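Local coordinates for arylmalonate decarboxylase (Bordetella bronchiseptica, PDB 3IXL), which catalyses the decarboxylation of 2-aryl-2-methylmalonates to 2-arylpropionates, with release of carbon dioxide, at residues 73-78 against 102-107; 185-190 against 209-214; 54-59 against 90-95; 77-82 against 132-137; 7-12 against 218-223. The protein carries 2 engineered substitutions. All coordinates share one frame; numbering follows the deposited sequence.

In the fold
Contacts 1 and 2 both touch the bound 2-phenylacetic acid, and their centres lie about 10 Å apart. Thr75 OG1 and Ser211 OG, 2.8 Å apart, probably join them by a hydrogen bond between helix starts of the two parallel sheets. Contact 4 shares Leu77 and Ser78 with contact 1 and continues from the pocket, with the Phe79 side chain about 5 Å from the ligand. Contacts 3 and 5 lie further out, around strand 8-13. Ile12 CD1 meets Val55 and Met93 of contact 3. Thr102 OG1 and Asp218 OD1, 2.7 Å apart, tie contact 1 to contact 5. Contacts 2 and 5 use the two ends of helix 211-222. The side chains of Val55 and Met11 stay about 12 and 10 Å from the ligand.

Contact 1. Residues 73-78 against 102-107. Engineered in segment 73-78: Cys74 (natural residue Gly). With PAC (2-phenylacetic acid), chain C.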
# COMPACT_ATOMS: atom_id res chain seq x y z
N MET A 73 -6.73 2.27 1.97
CA MET A 73 -5.42 1.80 2.41
C MET A 73 -5.35 0.27 2.52
O MET A 73 -5.07 -0.29 3.59
CB MET A 73 -5.02 2.49 3.72
CG MET A 73 -4.73 3.97 3.53
SD MET A 73 -3.15 4.31 2.70
CE MET A 73 -2.04 3.94 4.08
N CYS A 74 -5.62 -0.39 1.39
CA CYS A 74 -5.45 -1.83 1.27
C CYS A 74 -5.07 -2.13 -0.17
O CYS A 74 -5.78 -1.74 -1.10
CB CYS A 74 -6.72 -2.59 1.64
SG CYS A 74 -6.52 -4.39 1.49
N THR A 75 -3.94 -2.81 -0.35
CA THR A 75 -3.42 -3.10 -1.68
C THR A 75 -4.32 -4.14 -2.34
O THR A 75 -4.85 -3.92 -3.43
CB THR A 75 -1.96 -3.62 -1.62
OG1 THR A 75 -1.29 -3.13 -0.45
CG2 THR A 75 -1.19 -3.20 -2.87
N SER A 76 -4.50 -5.27 -1.66
CA SER A 76 -5.20 -6.39 -2.27
C SER A 76 -6.69 -6.14 -2.49
O SER A 76 -7.25 -6.59 -3.49
CB SER A 76 -4.91 -7.70 -1.53
OG SER A 76 -5.25 -7.61 -0.16
N LEU A 77 -7.33 -5.39 -1.60
CA LEU A 77 -8.73 -5.03 -1.79
C LEU A 77 -8.89 -4.22 -3.07
O LEU A 77 -9.94 -4.28 -3.73
CB LEU A 77 -9.22 -4.21 -0.60
CG LEU A 77 -10.67 -4.00 -0.21
CD1 LEU A 77 -11.49 -5.27 -0.33
CD2 LEU A 77 -10.61 -3.58 1.23
N SER A 78 -7.85 -3.46 -3.43
CA SER A 78 -7.88 -2.63 -4.62
C SER A 78 -7.32 -3.27 -5.91
O SER A 78 -7.67 -2.82 -6.99
CB SER A 78 -7.28 -1.24 -4.36
OG SER A 78 -5.96 -1.29 -3.85
N THR A 102 -7.83 7.99 -3.82
CA THR A 102 -6.80 7.09 -4.30
C THR A 102 -6.89 5.75 -3.58
O THR A 102 -7.75 5.55 -2.73
CB THR A 102 -5.40 7.73 -4.16
OG1 THR A 102 -4.44 6.93 -4.85
CG2 THR A 102 -5.01 7.93 -2.68
N THR A 103 -6.03 4.81 -3.97
CA THR A 103 -5.98 3.49 -3.34
C THR A 103 -4.52 3.10 -3.14
O THR A 103 -3.61 3.64 -3.79
CB THR A 103 -6.59 2.38 -4.21
OG1 THR A 103 -5.73 2.11 -5.33
CG2 THR A 103 -8.02 2.73 -4.69
N MET A 104 -4.30 2.14 -2.25
CA MET A 104 -2.96 1.64 -1.99
C MET A 104 -2.35 0.96 -3.22
O MET A 104 -1.13 0.97 -3.39
CB MET A 104 -2.97 0.71 -0.77
CG MET A 104 -1.62 0.21 -0.30
SD MET A 104 -1.79 -0.58 1.31
CE MET A 104 -1.80 0.85 2.38
N SER A 105 -3.18 0.39 -4.09
CA SER A 105 -2.64 -0.14 -5.35
C SER A 105 -2.13 0.97 -6.27
O SER A 105 -1.07 0.84 -6.88
CB SER A 105 -3.66 -1.00 -6.08
OG SER A 105 -3.80 -2.25 -5.44
N THR A 106 -2.90 2.05 -6.40
CA THR A 106 -2.42 3.20 -7.16
C THR A 106 -1.15 3.77 -6.52
O THR A 106 -0.21 4.16 -7.22
CB THR A 106 -3.50 4.27 -7.22
OG1 THR A 106 -4.55 3.77 -8.05
CG2 THR A 106 -2.98 5.60 -7.75
N ALA A 107 -1.11 3.78 -5.19
CA ALA A 107 0.07 4.26 -4.48
C ALA A 107 1.32 3.49 -4.85
O ALA A 107 2.37 4.08 -5.10
CB ALA A 107 -0.16 4.19 -2.97
C1 PAC C . -3.11 -5.45 1.75
C2 PAC C . -3.80 -6.04 2.96
C1' PAC C . -3.85 -5.29 4.28
C2' PAC C . -3.93 -6.08 5.43
C3' PAC C . -3.99 -5.50 6.70
C4' PAC C . -3.98 -4.12 6.82
C5' PAC C . -3.89 -3.32 5.67
C6' PAC C . -3.84 -3.90 4.40
O1 PAC C . -2.51 -4.34 1.78
O2 PAC C . -3.18 -6.15 0.70
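Ser78 OG accepts two hydrogen bonds from Ser105. The backbone Ser105 N reaches it at 3.3 Å, bent to 141°, and the hydroxyl Ser105 OG reaches it at 2.8 Å. Ser78 chi1 of 56° puts OG between its own backbone N and carbonyl carbon, on the side facing the second segment. Next to this pair Ser78 CB rests on Thr103 CB. Thr103 OG1 caps the helix that follows by accepting from Thr106 N, and it also bonds to Asn86. Met104 carries the apolar part of the contact. Met104 CB lies against the Cys74 backbone. Its CG, anti to the backbone N (chi1 -175°), comes beside Thr75. Met104 SD comes to 3.1 Å from Thr75 OG1. The chain then bends at chi3, and its CE meets Met73 CE at 3.5 Å, the two side chains crossing at about a right angle. Both segments lead from a strand of one parallel sheet into the first turn of a helix, and the first of these turns binds 2-phenylacetic acid. Thr75 N and OG1 both bond to PAC O1, OG1 at 2.8 Å, while Ser76 N and OG both bond to PAC O2, OG at 2.7 Å. These four donors at a helix N-terminus would be expected to stabilise a carboxylate charge. Tyr126 OH and Gly189 N also bond to the ligand. The engineered Cys74 stands at the N-cap. Its SG accepts from Leu77 N and lies 3.5 Å from PAC C2.

Contact 2. Residues 185-190 against 209-214; sequences LLSSGG and VSSSPA. Engineered in segment 185-190: Ser188 (natural residue Cys). With PAC (2-phenylacetic acid), chain C.
Gly189, packed against Ser211 CB, gives its N-H to PAC O1 at 2.8 Å in an almost straight bond (179°). Gly190 CA lies 3.5 Å from PAC C3', a close approach that a residue without a side chain allows. The engineered Ser188 accepts from Gly190 N through its OG, an ST turn at this bend of the loop. One shell out, Ser188 N donates to Ser211 OG at 2.8 Å. Ser211 OG sits beside its own backbone N (chi1 -72°) and also bonds to Thr75 OG1, itself a ligand donor. Ser211 thus ties the loop to the other side of the pocket. Two waters back up the loop: one joins Ser188 O to Ser210 OG and Ser212 N, the other joins Gly189 O to Ser212 OG. Ser210 OG also bonds to Thr193 OG1. Further out, 185-187 and 209-210 run as parallel strands, with Leu186 N bonded to Val209 O at 2.8 Å and Ser211 N to Leu186 O at 3.0 Å. These strands, joined by helix 196-204, form a beta-alpha-beta unit. Strand 119-124 flanks strand 183-187, and helices 104-114 and 128-140 cover the face carrying Leu185.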
# COMPACT_ATOMS: atom_id res chain seq x y z
N LEU A 185 8.82 -4.80 -4.75
CA LEU A 185 7.56 -4.43 -4.13
C LEU A 185 7.35 -5.31 -2.90
O LEU A 185 7.27 -6.53 -3.02
CB LEU A 185 6.39 -4.59 -5.11
CG LEU A 185 4.99 -4.38 -4.51
CD1 LEU A 185 4.82 -2.96 -3.98
CD2 LEU A 185 3.93 -4.70 -5.57
N LEU A 186 7.29 -4.68 -1.74
CA LEU A 186 6.97 -5.35 -0.49
C LEU A 186 5.49 -5.09 -0.22
O LEU A 186 5.09 -3.98 0.17
CB LEU A 186 7.87 -4.82 0.63
CG LEU A 186 7.70 -5.33 2.06
CD1 LEU A 186 7.72 -6.86 2.16
CD2 LEU A 186 8.83 -4.73 2.90
N SER A 187 4.67 -6.10 -0.48
CA SER A 187 3.23 -5.90 -0.55
C SER A 187 2.48 -6.44 0.66
O SER A 187 2.66 -7.59 1.06
CB SER A 187 2.65 -6.47 -1.85
OG SER A 187 1.34 -5.95 -2.07
N SER A 188 1.66 -5.54 1.19
CA SER A 188 0.66 -5.70 2.26
C SER A 188 0.81 -4.57 3.23
O SER A 188 1.86 -4.41 3.87
CB SER A 188 0.70 -7.02 3.02
OG SER A 188 -0.37 -7.00 3.96
N GLY A 189 -0.27 -3.80 3.36
CA GLY A 189 -0.33 -2.69 4.28
C GLY A 189 -0.48 -3.14 5.71
O GLY A 189 -0.58 -2.30 6.61
N GLY A 190 -0.49 -4.44 5.94
CA GLY A 190 -0.60 -4.98 7.30
C GLY A 190 0.76 -5.21 7.93
O GLY A 190 0.85 -5.46 9.13
N VAL A 209 9.52 -0.43 -2.73
CA VAL A 209 8.23 0.22 -2.53
C VAL A 209 7.42 -0.69 -1.64
O VAL A 209 7.21 -1.86 -1.98
CB VAL A 209 7.51 0.51 -3.86
CG1 VAL A 209 6.10 1.07 -3.61
CG2 VAL A 209 8.30 1.52 -4.69
N SER A 210 6.98 -0.17 -0.50
CA SER A 210 6.25 -0.96 0.49
C SER A 210 4.83 -0.41 0.59
O SER A 210 4.64 0.80 0.62
CB SER A 210 6.96 -0.89 1.84
OG SER A 210 6.26 -1.62 2.82
N SER A 211 3.84 -1.31 0.66
CA SER A 211 2.42 -0.92 0.64
C SER A 211 2.02 0.22 1.59
O SER A 211 1.49 1.24 1.15
CB SER A 211 1.53 -2.13 0.95
OG SER A 211 1.50 -3.04 -0.12
N SER A 212 2.23 0.04 2.89
CA SER A 212 1.75 1.04 3.85
C SER A 212 2.45 2.39 3.67
O SER A 212 1.80 3.41 3.48
CB SER A 212 1.84 0.51 5.28
OG SER A 212 1.23 1.42 6.17
N PRO A 213 3.80 2.40 3.70
CA PRO A 213 4.49 3.67 3.49
C PRO A 213 4.14 4.32 2.14
O PRO A 213 3.92 5.53 2.09
CB PRO A 213 5.97 3.28 3.57
CG PRO A 213 5.96 2.05 4.45
CD PRO A 213 4.75 1.31 4.00
N ALA A 214 4.04 3.54 1.06
CA ALA A 214 3.65 4.11 -0.23
C ALA A 214 2.25 4.71 -0.16
O ALA A 214 2.00 5.76 -0.74
CB ALA A 214 3.73 3.07 -1.34
C1 PAC C . -3.11 -5.45 1.75
C2 PAC C . -3.80 -6.04 2.96
C1' PAC C . -3.85 -5.29 4.28
C2' PAC C . -3.93 -6.08 5.43
C3' PAC C . -3.99 -5.50 6.70
C4' PAC C . -3.98 -4.12 6.82
C5' PAC C . -3.89 -3.32 5.67
C6' PAC C . -3.84 -3.90 4.40
O1 PAC C . -2.51 -4.34 1.78
O2 PAC C . -3.18 -6.15 0.70
O HOH W 1 3.62 -2.18 3.92
O HOH W 2 -1.33 0.22 5.98

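Contact 3. Residues 54-59 against 90-95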
# COMPACT_ATOMS: atom_id res chain seq x y z
N SER A 54 -18.76 -1.69 0.87
CA SER A 54 -18.87 -0.63 1.87
C SER A 54 -17.86 0.49 1.70
O SER A 54 -17.94 1.50 2.38
CB SER A 54 -18.77 -1.21 3.28
OG SER A 54 -17.45 -1.68 3.56
N VAL A 55 -16.90 0.31 0.80
CA VAL A 55 -15.84 1.29 0.61
C VAL A 55 -16.39 2.69 0.34
O VAL A 55 -15.97 3.66 0.97
CB VAL A 55 -14.84 0.84 -0.47
CG1 VAL A 55 -13.91 2.00 -0.87
CG2 VAL A 55 -14.02 -0.34 0.05
N VAL A 56 -17.36 2.79 -0.56
CA VAL A 56 -17.92 4.10 -0.91
C VAL A 56 -18.56 4.80 0.30
O VAL A 56 -18.39 6.01 0.49
CB VAL A 56 -18.93 3.97 -2.08
CG1 VAL A 56 -19.78 5.22 -2.23
CG2 VAL A 56 -18.17 3.69 -3.37
N ASP A 57 -19.25 4.04 1.15
CA ASP A 57 -19.87 4.61 2.34
C ASP A 57 -18.83 5.11 3.33
O ASP A 57 -19.02 6.14 3.97
CB ASP A 57 -20.80 3.60 3.01
CG ASP A 57 -22.01 3.26 2.14
OD1 ASP A 57 -22.57 4.17 1.48
OD2 ASP A 57 -22.38 2.07 2.11
N HIS A 58 -17.71 4.39 3.44
CA HIS A 58 -16.62 4.84 4.31
C HIS A 58 -15.96 6.11 3.76
O HIS A 58 -15.61 7.01 4.52
CB HIS A 58 -15.58 3.73 4.53
CG HIS A 58 -16.03 2.68 5.49
ND1 HIS A 58 -15.86 2.82 6.86
CD2 HIS A 58 -16.66 1.50 5.30
CE1 HIS A 58 -16.36 1.75 7.46
NE2 HIS A 58 -16.85 0.94 6.54
N ALA A 59 -15.83 6.18 2.44
CA ALA A 59 -15.34 7.41 1.79
C ALA A 59 -16.22 8.62 2.14
O ALA A 59 -15.71 9.69 2.48
CB ALA A 59 -15.22 7.21 0.28
N THR A 90 -11.94 3.89 -7.62
CA THR A 90 -11.46 5.25 -7.34
C THR A 90 -12.46 6.30 -7.82
O THR A 90 -12.77 7.24 -7.09
CB THR A 90 -10.09 5.49 -7.98
OG1 THR A 90 -9.17 4.48 -7.53
CG2 THR A 90 -9.55 6.88 -7.60
N VAL A 91 -12.96 6.12 -9.04
CA VAL A 91 -13.93 7.04 -9.62
C VAL A 91 -15.22 7.06 -8.80
O VAL A 91 -15.79 8.14 -8.56
CB VAL A 91 -14.22 6.71 -11.10
CG1 VAL A 91 -15.45 7.47 -11.61
CG2 VAL A 91 -13.02 7.03 -11.95
N ALA A 92 -15.68 5.89 -8.37
CA ALA A 92 -16.89 5.80 -7.54
C ALA A 92 -16.71 6.54 -6.22
O ALA A 92 -17.62 7.24 -5.77
CB ALA A 92 -17.28 4.35 -7.29
N MET A 93 -15.55 6.38 -5.59
CA MET A 93 -15.23 7.12 -4.36
C MET A 93 -15.25 8.62 -4.61
O MET A 93 -15.80 9.38 -3.82
CB MET A 93 -13.86 6.70 -3.82
CG MET A 93 -13.79 5.27 -3.33
SD MET A 93 -12.09 4.67 -3.13
CE MET A 93 -11.55 5.68 -1.77
N ARG A 94 -14.65 9.05 -5.71
CA ARG A 94 -14.59 10.47 -6.03
C ARG A 94 -15.99 11.04 -6.28
O ARG A 94 -16.33 12.12 -5.80
CB ARG A 94 -13.67 10.73 -7.22
CG ARG A 94 -13.52 12.20 -7.52
CD ARG A 94 -12.08 12.62 -7.76
NE ARG A 94 -11.63 12.43 -9.13
CZ ARG A 94 -11.24 13.41 -9.95
NH1 ARG A 94 -11.23 14.68 -9.56
NH2 ARG A 94 -10.86 13.11 -11.17
N GLU A 95 -16.82 10.31 -7.03
CA GLU A 95 -18.18 10.78 -7.32
C GLU A 95 -19.05 10.82 -6.07
O GLU A 95 -19.97 11.64 -5.99
CB GLU A 95 -18.82 9.96 -8.46
CG GLU A 95 -18.15 10.20 -9.82
CD GLU A 95 -18.86 9.53 -11.01
OE1 GLU A 95 -20.04 9.15 -10.87
OE2 GLU A 95 -18.23 9.41 -12.08
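Helices 55-64 and 83-97 lie side by side on one face of the parallel sheet that holds strand 8-13, and they meet here through Val55, Val56 and Ala59 against Ala92 and Met93. The contact is apolar throughout. Val55 CG1 touches Met93 SD at 3.9 Å and Met93 CG at slightly greater range. Val55 CG1 is anti to its backbone N (chi1 168°), and the two side chains cross obliquely. One turn later along the helix, Ala59 CB comes to 4.3 Å from Met93 CG. Met93 thus meets two residues one turn apart on the same helix. Its CG stands beside the backbone N, the chain runs on extended at chi2, and a turn at chi3 (67°) sets the direction of the methyl. That methyl ends against Ile12 of strand 8-13, which Val55 and Ala59 also touch. The helices therefore close over the sheet with Ile12 beneath them. Helix 83-97 belongs to the crossover, with helix 75-79, between the adjacent parallel strands 67-72 and 101-103, while helix 55-64 leads into strand 67-72. The axes of the short segments approach to 9.1 Å and cross at -38°, in the same general direction. Toward the protein surface Val56 takes over: its CG2 meets Ala92 CB at 4.1 Å, at the outer margin of the pair. Val56 also touches Ala96, and Ala59 touches Thr97, both a turn further along the partner helix. The backbones come nearest at Val56 and Met93, whose CA atoms are 5.3 Å apart.

Contact 4. Residues 77-82 against 132-137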
# COMPACT_ATOMS: atom_id res chain seq x y z
N LEU A 77 -7.33 -5.39 -1.60
CA LEU A 77 -8.73 -5.03 -1.79
C LEU A 77 -8.89 -4.22 -3.07
O LEU A 77 -9.94 -4.28 -3.73
CB LEU A 77 -9.22 -4.21 -0.60
CG LEU A 77 -10.67 -4.00 -0.21
CD1 LEU A 77 -11.49 -5.27 -0.33
CD2 LEU A 77 -10.61 -3.58 1.23
N SER A 78 -7.85 -3.46 -3.43
CA SER A 78 -7.88 -2.63 -4.62
C SER A 78 -7.32 -3.27 -5.91
O SER A 78 -7.67 -2.82 -6.99
CB SER A 78 -7.28 -1.24 -4.36
OG SER A 78 -5.96 -1.29 -3.85
N PHE A 79 -6.52 -4.33 -5.79
CA PHE A 79 -6.00 -5.01 -7.00
C PHE A 79 -6.64 -6.36 -7.34
O PHE A 79 -6.40 -6.87 -8.45
CB PHE A 79 -4.44 -5.09 -7.04
CG PHE A 79 -3.82 -6.08 -6.06
CD1 PHE A 79 -4.08 -7.46 -6.14
CD2 PHE A 79 -2.91 -5.63 -5.10
CE1 PHE A 79 -3.49 -8.36 -5.24
CE2 PHE A 79 -2.31 -6.51 -4.21
CZ PHE A 79 -2.59 -7.88 -4.27
N TYR A 80 -7.43 -6.94 -6.43
CA TYR A 80 -7.82 -8.35 -6.62
C TYR A 80 -8.70 -8.63 -7.83
O TYR A 80 -8.83 -9.78 -8.25
CB TYR A 80 -8.42 -8.97 -5.37
CG TYR A 80 -9.89 -8.69 -5.05
CD1 TYR A 80 -10.31 -7.42 -4.63
CD2 TYR A 80 -10.84 -9.71 -5.09
CE1 TYR A 80 -11.63 -7.18 -4.29
CE2 TYR A 80 -12.17 -9.48 -4.74
CZ TYR A 80 -12.56 -8.21 -4.35
OH TYR A 80 -13.88 -7.98 -3.99
N ARG A 81 -9.33 -7.58 -8.36
CA ARG A 81 -10.22 -7.71 -9.51
C ARG A 81 -9.59 -7.16 -10.77
O ARG A 81 -10.23 -7.14 -11.83
CB ARG A 81 -11.54 -7.01 -9.21
CG ARG A 81 -12.42 -7.78 -8.25
CD ARG A 81 -13.67 -7.00 -7.89
NE ARG A 81 -14.65 -7.82 -7.18
CZ ARG A 81 -15.71 -7.34 -6.54
NH1 ARG A 81 -15.94 -6.02 -6.49
NH2 ARG A 81 -16.54 -8.17 -5.93
N GLY A 82 -8.34 -6.73 -10.69
CA GLY A 82 -7.63 -6.20 -11.86
C GLY A 82 -7.57 -4.69 -11.89
O GLY A 82 -8.17 -4.01 -11.02
N GLU A 132 -0.95 -14.16 -7.41
CA GLU A 132 -1.22 -14.25 -8.84
C GLU A 132 -1.98 -13.02 -9.31
O GLU A 132 -1.68 -12.48 -10.37
CB GLU A 132 -2.03 -15.51 -9.16
CG GLU A 132 -1.23 -16.80 -9.04
CD GLU A 132 -2.04 -18.05 -9.37
OE1 GLU A 132 -1.47 -19.16 -9.28
OE2 GLU A 132 -3.23 -17.93 -9.73
N ARG A 133 -2.95 -12.58 -8.51
CA ARG A 133 -3.73 -11.39 -8.85
C ARG A 133 -2.86 -10.13 -8.83
O ARG A 133 -3.02 -9.25 -9.68
CB ARG A 133 -4.92 -11.25 -7.90
CG ARG A 133 -5.98 -12.34 -8.10
CD ARG A 133 -6.94 -12.39 -6.93
NE ARG A 133 -7.82 -13.56 -6.93
CZ ARG A 133 -9.14 -13.53 -7.11
NH1 ARG A 133 -9.77 -12.39 -7.34
NH2 ARG A 133 -9.81 -14.67 -7.06
N LEU A 134 -1.93 -10.05 -7.89
CA LEU A 134 -0.98 -8.95 -7.85
C LEU A 134 -0.14 -8.94 -9.12
O LEU A 134 -0.02 -7.90 -9.77
CB LEU A 134 -0.09 -9.06 -6.61
CG LEU A 134 1.06 -8.04 -6.50
CD1 LEU A 134 0.56 -6.61 -6.53
CD2 LEU A 134 1.90 -8.28 -5.25
N ALA A 135 0.44 -10.09 -9.49
CA ALA A 135 1.23 -10.16 -10.72
C ALA A 135 0.44 -9.77 -11.96
O ALA A 135 0.96 -9.04 -12.82
CB ALA A 135 1.84 -11.55 -10.88
N ALA A 136 -0.81 -10.21 -12.04
CA ALA A 136 -1.67 -9.87 -13.18
C ALA A 136 -1.96 -8.37 -13.24
O ALA A 136 -1.94 -7.76 -14.32
CB ALA A 136 -2.96 -10.67 -13.14
N PHE A 137 -2.24 -7.78 -12.08
CA PHE A 137 -2.47 -6.34 -11.96
C PHE A 137 -1.26 -5.56 -12.44
O PHE A 137 -1.38 -4.63 -13.26
CB PHE A 137 -2.81 -5.98 -10.50
CG PHE A 137 -2.88 -4.51 -10.23
CD1 PHE A 137 -4.03 -3.77 -10.54
CD2 PHE A 137 -1.81 -3.85 -9.64
CE1 PHE A 137 -4.09 -2.40 -10.28
CE2 PHE A 137 -1.87 -2.48 -9.38
CZ PHE A 137 -3.00 -1.76 -9.70
O HOH W 3 -5.56 -8.60 -10.52
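Phe79 is wedged between Leu134 and Phe137. Its chi1 of 73° sets CG between the backbone N and the carbonyl carbon, the crowded position, and the ring lies against helix 128-140. Leu134 CB covers one face of this ring, 4.0 Å from the centroid. Leu134 CD1 extends that cover over the CE2 side at 3.7 Å. At its root, Phe79 CB lies over a face of the Phe137 ring, 3.8 Å from the centroid and 20° off the normal, a CH-pi contact. Phe137 CG is anti to its backbone N (chi1 172°), and the edge of its ring near CD1 meets Gly82 C at 3.9 Å. Arg133 works on the outer side. Its chain is extended from CG to NE and runs alongside Tyr80. NH1 then donates to Tyr80 O at 2.9 Å, with the oxygen close to the guanidinium plane. Asp129 takes Arg133 NE in a salt bridge, which helps fix the guanidinium. Tyr80 OH bonds to Asp49 OD1. A water donates to both Phe79 O and Arg133 O. Ser105 packs beside Phe79 and Phe137. The first segment runs from helix 75-79 into the type I beta turn from Phe79 to Gly82, where Gly82 has positive phi. The contact thus packs this turn on helix 128-140, next to the ligand pocket.

Contact 5. Residues 7-12 against 218-223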
# COMPACT_ATOMS: atom_id res chain seq x y z
N PRO A 7 -4.96 20.44 5.99
CA PRO A 7 -5.78 19.39 5.39
C PRO A 7 -5.67 18.06 6.15
O PRO A 7 -4.57 17.59 6.45
CB PRO A 7 -5.22 19.25 3.97
CG PRO A 7 -3.85 19.81 4.03
CD PRO A 7 -3.91 20.90 5.06
N THR A 8 -6.83 17.49 6.46
CA THR A 8 -6.91 16.17 7.06
C THR A 8 -6.86 15.14 5.94
O THR A 8 -7.45 15.33 4.88
CB THR A 8 -8.22 16.04 7.84
OG1 THR A 8 -8.23 17.02 8.89
CG2 THR A 8 -8.34 14.69 8.46
N ILE A 9 -6.11 14.06 6.15
CA ILE A 9 -6.06 12.98 5.17
C ILE A 9 -6.86 11.80 5.71
O ILE A 9 -6.60 11.33 6.82
CB ILE A 9 -4.61 12.57 4.85
CG1 ILE A 9 -3.93 13.72 4.09
CG2 ILE A 9 -4.57 11.26 4.05
CD1 ILE A 9 -2.44 13.59 3.96
N GLY A 10 -7.85 11.35 4.95
CA GLY A 10 -8.72 10.27 5.37
C GLY A 10 -8.29 8.93 4.80
O GLY A 10 -7.90 8.85 3.63
N MET A 11 -8.39 7.89 5.62
CA MET A 11 -7.95 6.54 5.23
C MET A 11 -8.99 5.49 5.56
O MET A 11 -9.47 5.42 6.68
CB MET A 11 -6.63 6.21 5.92
CG MET A 11 -5.51 7.08 5.38
SD MET A 11 -3.90 6.72 6.08
CE MET A 11 -2.86 7.48 4.82
N ILE A 12 -9.35 4.68 4.56
CA ILE A 12 -10.22 3.53 4.75
C ILE A 12 -9.31 2.33 4.98
O ILE A 12 -8.47 2.02 4.13
CB ILE A 12 -11.13 3.30 3.53
CG1 ILE A 12 -11.96 4.56 3.22
CG2 ILE A 12 -12.05 2.11 3.78
CD1 ILE A 12 -12.65 4.50 1.87
N ASP A 218 1.57 8.53 -1.12
CA ASP A 218 0.64 8.81 -2.20
C ASP A 218 -0.53 9.67 -1.75
O ASP A 218 -0.98 10.55 -2.49
CB ASP A 218 0.16 7.47 -2.76
CG ASP A 218 -0.90 7.61 -3.82
OD1 ASP A 218 -2.07 7.23 -3.54
OD2 ASP A 218 -0.56 8.06 -4.94
N ALA A 219 -1.03 9.43 -0.53
CA ALA A 219 -2.10 10.26 0.02
C ALA A 219 -1.61 11.68 0.26
O ALA A 219 -2.33 12.65 -0.03
CB ALA A 219 -2.61 9.65 1.32
N VAL A 220 -0.39 11.81 0.76
CA VAL A 220 0.20 13.13 1.00
C VAL A 220 0.45 13.85 -0.33
O VAL A 220 0.24 15.06 -0.44
CB VAL A 220 1.48 13.03 1.86
CG1 VAL A 220 2.21 14.35 1.93
CG2 VAL A 220 1.12 12.54 3.25
N ARG A 221 0.87 13.08 -1.33
CA ARG A 221 0.99 13.58 -2.71
C ARG A 221 -0.33 14.21 -3.17
O ARG A 221 -0.35 15.34 -3.66
CB ARG A 221 1.39 12.44 -3.65
CG ARG A 221 1.38 12.81 -5.13
CD ARG A 221 1.42 11.59 -6.04
NE ARG A 221 0.23 10.74 -5.90
CZ ARG A 221 -0.95 10.98 -6.48
NH1 ARG A 221 -1.96 10.12 -6.30
NH2 ARG A 221 -1.14 12.07 -7.23
N LEU A 222 -1.42 13.46 -3.00
CA LEU A 222 -2.74 13.89 -3.44
C LEU A 222 -3.25 15.11 -2.70
O LEU A 222 -4.05 15.88 -3.24
CB LEU A 222 -3.75 12.75 -3.26
CG LEU A 222 -4.32 12.07 -4.50
CD1 LEU A 222 -5.62 11.41 -4.10
CD2 LEU A 222 -4.55 13.05 -5.65
N ALA A 223 -2.81 15.26 -1.45
CA ALA A 223 -3.16 16.43 -0.63
C ALA A 223 -2.54 17.73 -1.15
O ALA A 223 -2.96 18.82 -0.75
CB ALA A 223 -2.77 16.18 0.83
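Ile9 lies over helix 211-222 with both of its branches in contact. Its CG2 meets Ala219 CB at 3.7 Å. The longer branch reaches on to Val220: Ile9 CD1 touches Val220 CG2 at 3.8 Å. The same CD1 also comes to 4.1 Å from Ala223 CB, so it meets both Val220 and Ala223. Ile9 chi1 of -68° places CG1 beside the backbone N and leaves CG2 anti to that N. The two branches therefore part toward successive places on the helix. Ile9 and Val220 side chains cross at about a right angle. Met11, two residues on along the strand, adds its tip: the chain is extended beyond CG and brings CE to 4.1 Å from Ala219 CB. Ala219 CB is thus touched by both Ile9 and Met11. All these contacts are apolar. On another side of the helix Asp218 OD2 takes two bonds from Arg221, NE at 3.0 Å and NH1 at 2.8 Å, a salt bridge made within one turn. Both nitrogens come from the same face of the carboxylate, above its plane. Asn110 ND2 also bonds to Asp218 OD2, and Thr102 OG1 to Asp218 OD1, so both carboxylate oxygens have partners. The axes of the strand and helix segments approach to 9.3 Å, at 137° between their directions. Strand 8-13 is an inner strand of its parallel sheet, between 33-37 and 67-72. Helix 211-222 covers the Ile9 side, and helix 55-64 packs against Ile12.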